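Adenylate isopentenyltransferase (Humulus lupulus, PDB 3A8T) transfers an isopentenyl group from dimethylallyl diphosphate to ATP, ADP or AMP, a step in the biosynthesis of cytokinins. Local coordinates at residues Leu66-Ser71 with Val134-Ser139. Sequence-based numbering, arbitrary orientation.
Sequences LEVINS and VLVGGS. With ATP (adenosine-5'-triphosphate), chain B.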
ATOM      1  N   LEU A  66      -3.208 -19.529  -5.232  1.00 25.67           N
ATOM      2  CA  LEU A  66      -2.453 -18.398  -5.734  1.00 24.31           C
ATOM      3  C   LEU A  66      -1.337 -17.940  -4.793  1.00 21.86           C
ATOM      4  O   LEU A  66      -1.177 -18.466  -3.706  1.00 22.67           O
ATOM      5  CB  LEU A  66      -3.441 -17.263  -6.103  1.00 22.61           C
ATOM      6  CG  LEU A  66      -4.167 -16.496  -5.004  1.00 23.27           C
ATOM      7  CD1 LEU A  66      -3.233 -15.462  -4.433  1.00 21.10           C
ATOM      8  CD2 LEU A  66      -5.430 -15.830  -5.538  1.00 21.14           C
ATOM      9  N   GLU A  67      -0.537 -16.998  -5.246  1.00 20.35           N
ATOM     10  CA  GLU A  67       0.567 -16.482  -4.442  1.00 20.95           C
ATOM     11  C   GLU A  67       0.595 -15.002  -4.809  1.00 20.92           C
ATOM     12  O   GLU A  67       0.285 -14.599  -5.945  1.00 19.34           O
ATOM     13  CB  GLU A  67       1.938 -17.153  -4.792  1.00 22.16           C
ATOM     14  CG  GLU A  67       1.939 -18.725  -4.795  1.00 26.14           C
ATOM     15  CD  GLU A  67       3.346 -19.397  -4.565  1.00 29.48           C
ATOM     16  OE1 GLU A  67       4.341 -18.666  -4.358  1.00 31.07           O
ATOM     17  OE2 GLU A  67       3.466 -20.665  -4.604  1.00 29.67           O
ATOM     18  N   VAL A  68       0.990 -14.199  -3.835  1.00 22.15           N
ATOM     19  CA  VAL A  68       1.016 -12.766  -3.990  1.00 21.35           C
ATOM     20  C   VAL A  68       2.379 -12.142  -4.175  1.00 21.48           C
ATOM     21  O   VAL A  68       3.347 -12.512  -3.526  1.00 21.99           O
ATOM     22  CB  VAL A  68       0.296 -12.081  -2.758  1.00 21.85           C
ATOM     23  CG1 VAL A  68       0.604 -10.612  -2.720  1.00 23.70           C
ATOM     24  CG2 VAL A  68      -1.213 -12.276  -2.843  1.00 20.38           C
ATOM     25  N   ILE A  69       2.424 -11.180  -5.081  1.00 21.32           N
ATOM     26  CA  ILE A  69       3.626 -10.382  -5.337  1.00 21.10           C
ATOM     27  C   ILE A  69       3.192  -8.985  -4.940  1.00 21.19           C
ATOM     28  O   ILE A  69       2.192  -8.484  -5.431  1.00 22.34           O
ATOM     29  CB  ILE A  69       4.014 -10.350  -6.821  1.00 20.01           C
ATOM     30  CG1 ILE A  69       4.262 -11.782  -7.318  1.00 18.69           C
ATOM     31  CG2 ILE A  69       5.205  -9.447  -7.003  1.00 17.83           C
ATOM     32  CD1 ILE A  69       4.536 -11.955  -8.812  1.00 17.61           C
ATOM     33  N   ASN A  70       3.903  -8.396  -3.999  1.00 20.74           N
ATOM     34  CA  ASN A  70       3.617  -7.046  -3.536  1.00 21.68           C
ATOM     35  C   ASN A  70       4.146  -6.040  -4.541  1.00 22.94           C
ATOM     36  O   ASN A  70       5.292  -6.159  -4.962  1.00 22.45           O
ATOM     37  CB  ASN A  70       4.322  -6.783  -2.224  1.00 20.86           C
ATOM     38  CG  ASN A  70       4.348  -5.322  -1.882  1.00 20.53           C
ATOM     39  OD1 ASN A  70       5.389  -4.715  -1.766  1.00 21.83           O
ATOM     40  ND2 ASN A  70       3.196  -4.756  -1.733  1.00 18.71           N
ATOM     41  N   SER A  71       3.317  -5.058  -4.920  1.00 25.28           N
ATOM     42  CA  SER A  71       3.697  -3.987  -5.872  1.00 26.10           C
ATOM     43  C   SER A  71       3.692  -2.595  -5.225  1.00 26.61           C
ATOM     44  O   SER A  71       3.763  -1.586  -5.908  1.00 27.77           O
ATOM     45  CB  SER A  71       2.771  -3.966  -7.089  1.00 24.97           C
ATOM     46  OG  SER A  71       1.434  -3.793  -6.695  1.00 25.60           O
ATOM     47  N   VAL A 134      -0.448 -13.016  -8.379  1.00 22.20           N
ATOM     48  CA  VAL A 134      -1.348 -11.864  -8.199  1.00 19.83           C
ATOM     49  C   VAL A 134      -0.537 -10.653  -7.765  1.00 20.51           C
ATOM     50  O   VAL A 134       0.040 -10.660  -6.682  1.00 20.98           O
ATOM     51  CB  VAL A 134      -2.349 -12.178  -7.132  1.00 18.14           C
ATOM     52  CG1 VAL A 134      -3.371 -11.075  -7.006  1.00 19.60           C
ATOM     53  CG2 VAL A 134      -3.002 -13.530  -7.447  1.00 17.12           C
ATOM     54  N   LEU A 135      -0.481  -9.633  -8.620  1.00 18.84           N
ATOM     55  CA  LEU A 135       0.246  -8.401  -8.304  1.00 20.12           C
ATOM     56  C   LEU A 135      -0.648  -7.528  -7.416  1.00 21.18           C
ATOM     57  O   LEU A 135      -1.676  -7.078  -7.860  1.00 21.36           O
ATOM     58  CB  LEU A 135       0.561  -7.664  -9.596  1.00 18.14           C
ATOM     59  CG  LEU A 135       1.688  -6.661  -9.571  1.00 19.01           C
ATOM     60  CD1 LEU A 135       2.985  -7.313  -9.175  1.00 15.04           C
ATOM     61  CD2 LEU A 135       1.791  -6.021 -10.968  1.00 18.94           C
ATOM     62  N   VAL A 136      -0.254  -7.295  -6.169  1.00 21.96           N
ATOM     63  CA  VAL A 136      -1.076  -6.525  -5.240  1.00 22.87           C
ATOM     64  C   VAL A 136      -0.384  -5.287  -4.734  1.00 25.14           C
ATOM     65  O   VAL A 136       0.639  -5.348  -4.011  1.00 24.93           O
ATOM     66  CB  VAL A 136      -1.502  -7.410  -4.015  1.00 24.71           C
ATOM     67  CG1 VAL A 136      -2.444  -6.647  -3.074  1.00 21.00           C
ATOM     68  CG2 VAL A 136      -2.177  -8.672  -4.535  1.00 24.59           C
ATOM     69  N   GLY A 137      -0.944  -4.144  -5.101  1.00 26.07           N
ATOM     70  CA  GLY A 137      -0.320  -2.918  -4.670  1.00 25.19           C
ATOM     71  C   GLY A 137      -0.692  -1.705  -5.487  1.00 25.52           C
ATOM     72  O   GLY A 137      -1.359  -1.786  -6.533  1.00 24.57           O
ATOM     73  N   GLY A 138      -0.222  -0.568  -4.994  1.00 25.10           N
ATOM     74  CA  GLY A 138      -0.564   0.669  -5.624  1.00 27.94           C
ATOM     75  C   GLY A 138       0.501   1.558  -6.197  1.00 27.65           C
ATOM     76  O   GLY A 138       0.186   2.732  -6.440  1.00 29.08           O
ATOM     77  N   SER A 139       1.722   1.062  -6.406  1.00 26.50           N
ATOM     78  CA  SER A 139       2.743   1.931  -7.006  1.00 26.00           C
ATOM     79  C   SER A 139       2.658   1.696  -8.483  1.00 26.26           C
ATOM     80  O   SER A 139       3.203   0.730  -9.013  1.00 24.92           O
ATOM     81  CB  SER A 139       4.133   1.610  -6.519  1.00 25.12           C
ATOM     82  OG  SER A 139       4.133   1.710  -5.115  1.00 28.23           O
TER
HETATM   83  PG  ATP B 800       5.648   8.310  -7.462  1.00 48.05           P
HETATM   84  O1G ATP B 800       6.543   7.702  -8.498  1.00 48.83           O
HETATM   85  O2G ATP B 800       6.591   8.781  -6.218  1.00 47.02           O
HETATM   86  O3G ATP B 800       4.898   9.610  -8.055  1.00 48.63           O
HETATM   87  PB  ATP B 800       4.588   5.767  -7.449  1.00 31.98           P
HETATM   88  O1B ATP B 800       3.795   5.511  -8.612  1.00 34.73           O
HETATM   89  O2B ATP B 800       6.071   5.464  -7.795  1.00 34.85           O
HETATM   90  O3B ATP B 800       4.438   7.280  -6.959  1.00 41.04           O
HETATM   91  PA  ATP B 800       3.170   5.244  -5.068  1.00 28.06           P
HETATM   92  O1A ATP B 800       2.082   6.123  -5.469  1.00 25.62           O
HETATM   93  O2A ATP B 800       2.483   3.924  -4.419  1.00 29.31           O
HETATM   94  O3A ATP B 800       4.132   4.713  -6.298  1.00 32.49           O
HETATM   95  O5' ATP B 800       4.055   5.860  -3.850  1.00 28.79           O
HETATM   96  C5' ATP B 800       4.329   7.227  -3.988  1.00 26.02           C
HETATM   97  C4' ATP B 800       4.646   7.747  -2.599  1.00 25.79           C
HETATM   98  O4' ATP B 800       3.514   7.515  -1.752  1.00 25.90           O
HETATM   99  C3' ATP B 800       5.816   7.025  -1.888  1.00 26.66           C
HETATM  100  O3' ATP B 800       7.064   7.624  -2.230  1.00 29.71           O
HETATM  101  C2' ATP B 800       5.444   7.182  -0.404  1.00 24.24           C
HETATM  102  O2' ATP B 800       5.901   8.398   0.080  1.00 26.76           O
HETATM  103  C1' ATP B 800       3.934   7.139  -0.381  1.00 24.27           C
HETATM  104  N9  ATP B 800       3.453   5.772  -0.038  1.00 24.81           N
HETATM  105  C8  ATP B 800       3.058   4.780  -0.934  1.00 26.13           C
HETATM  106  N7  ATP B 800       2.791   3.658  -0.296  1.00 28.54           N
HETATM  107  C5  ATP B 800       2.987   3.845   1.040  1.00 27.22           C
HETATM  108  C6  ATP B 800       2.881   3.035   2.240  1.00 27.05           C
HETATM  109  N6  ATP B 800       2.505   1.716   2.207  1.00 25.58           N
HETATM  110  N1  ATP B 800       3.173   3.616   3.423  1.00 25.98           N
HETATM  111  C2  ATP B 800       3.543   4.887   3.501  1.00 25.07           C
HETATM  112  N3  ATP B 800       3.660   5.673   2.429  1.00 23.79           N
HETATM  113  C4  ATP B 800       3.407   5.223   1.210  1.00 24.83           C
HETATM  114  O   HOH W   1      -0.988  -4.440  -8.600  1.00 27.15           O
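Leu135 lays its CD1 methyl against Ile69, 3.8 Å from CG2, and its CG against Ser71 CB at the same distance; with CG anti to the backbone N (chi1 -159°), the branch leans toward strand 66-70. On the other face of the sheet Val136 CG2 meets Val68 CG1 at 3.8 Å, and Val134 CG2 packs on Leu66 CD1. Between these two layers the backbones pair in parallel through four hydrogen bonds: Val134 N to Glu67 O, Ile69 N to Val134 O, Val136 N to Ile69 O at 2.8 Å, then Ser71 N to Val136 O. The last is straight at the hydrogen (169°), yet its donor stands above the carbonyl plane. A water hydrogen-bonded to Ser71 OG bonds weakly to Leu135 O. Past the strands the pairing fades to a weak bond, Ser139 N to Ser71 O (3.4 Å), while Ser139 OG donates to ATP O2A at 2.8 Å and also bonds Lys73 N. Ser139 and, just past Ser71, Asp72 and Lys73 bring both strand ends to the nucleotide, as expected at the C-terminal edge of a P-loop-type parallel sheet. Leu66, Val68 and Val136 face helix 53-61, Ile69 faces helix 112-128, and Leu135 and Ser71 rest on helix 140-147, with strands 97-98 and 41-46 flanking the pair.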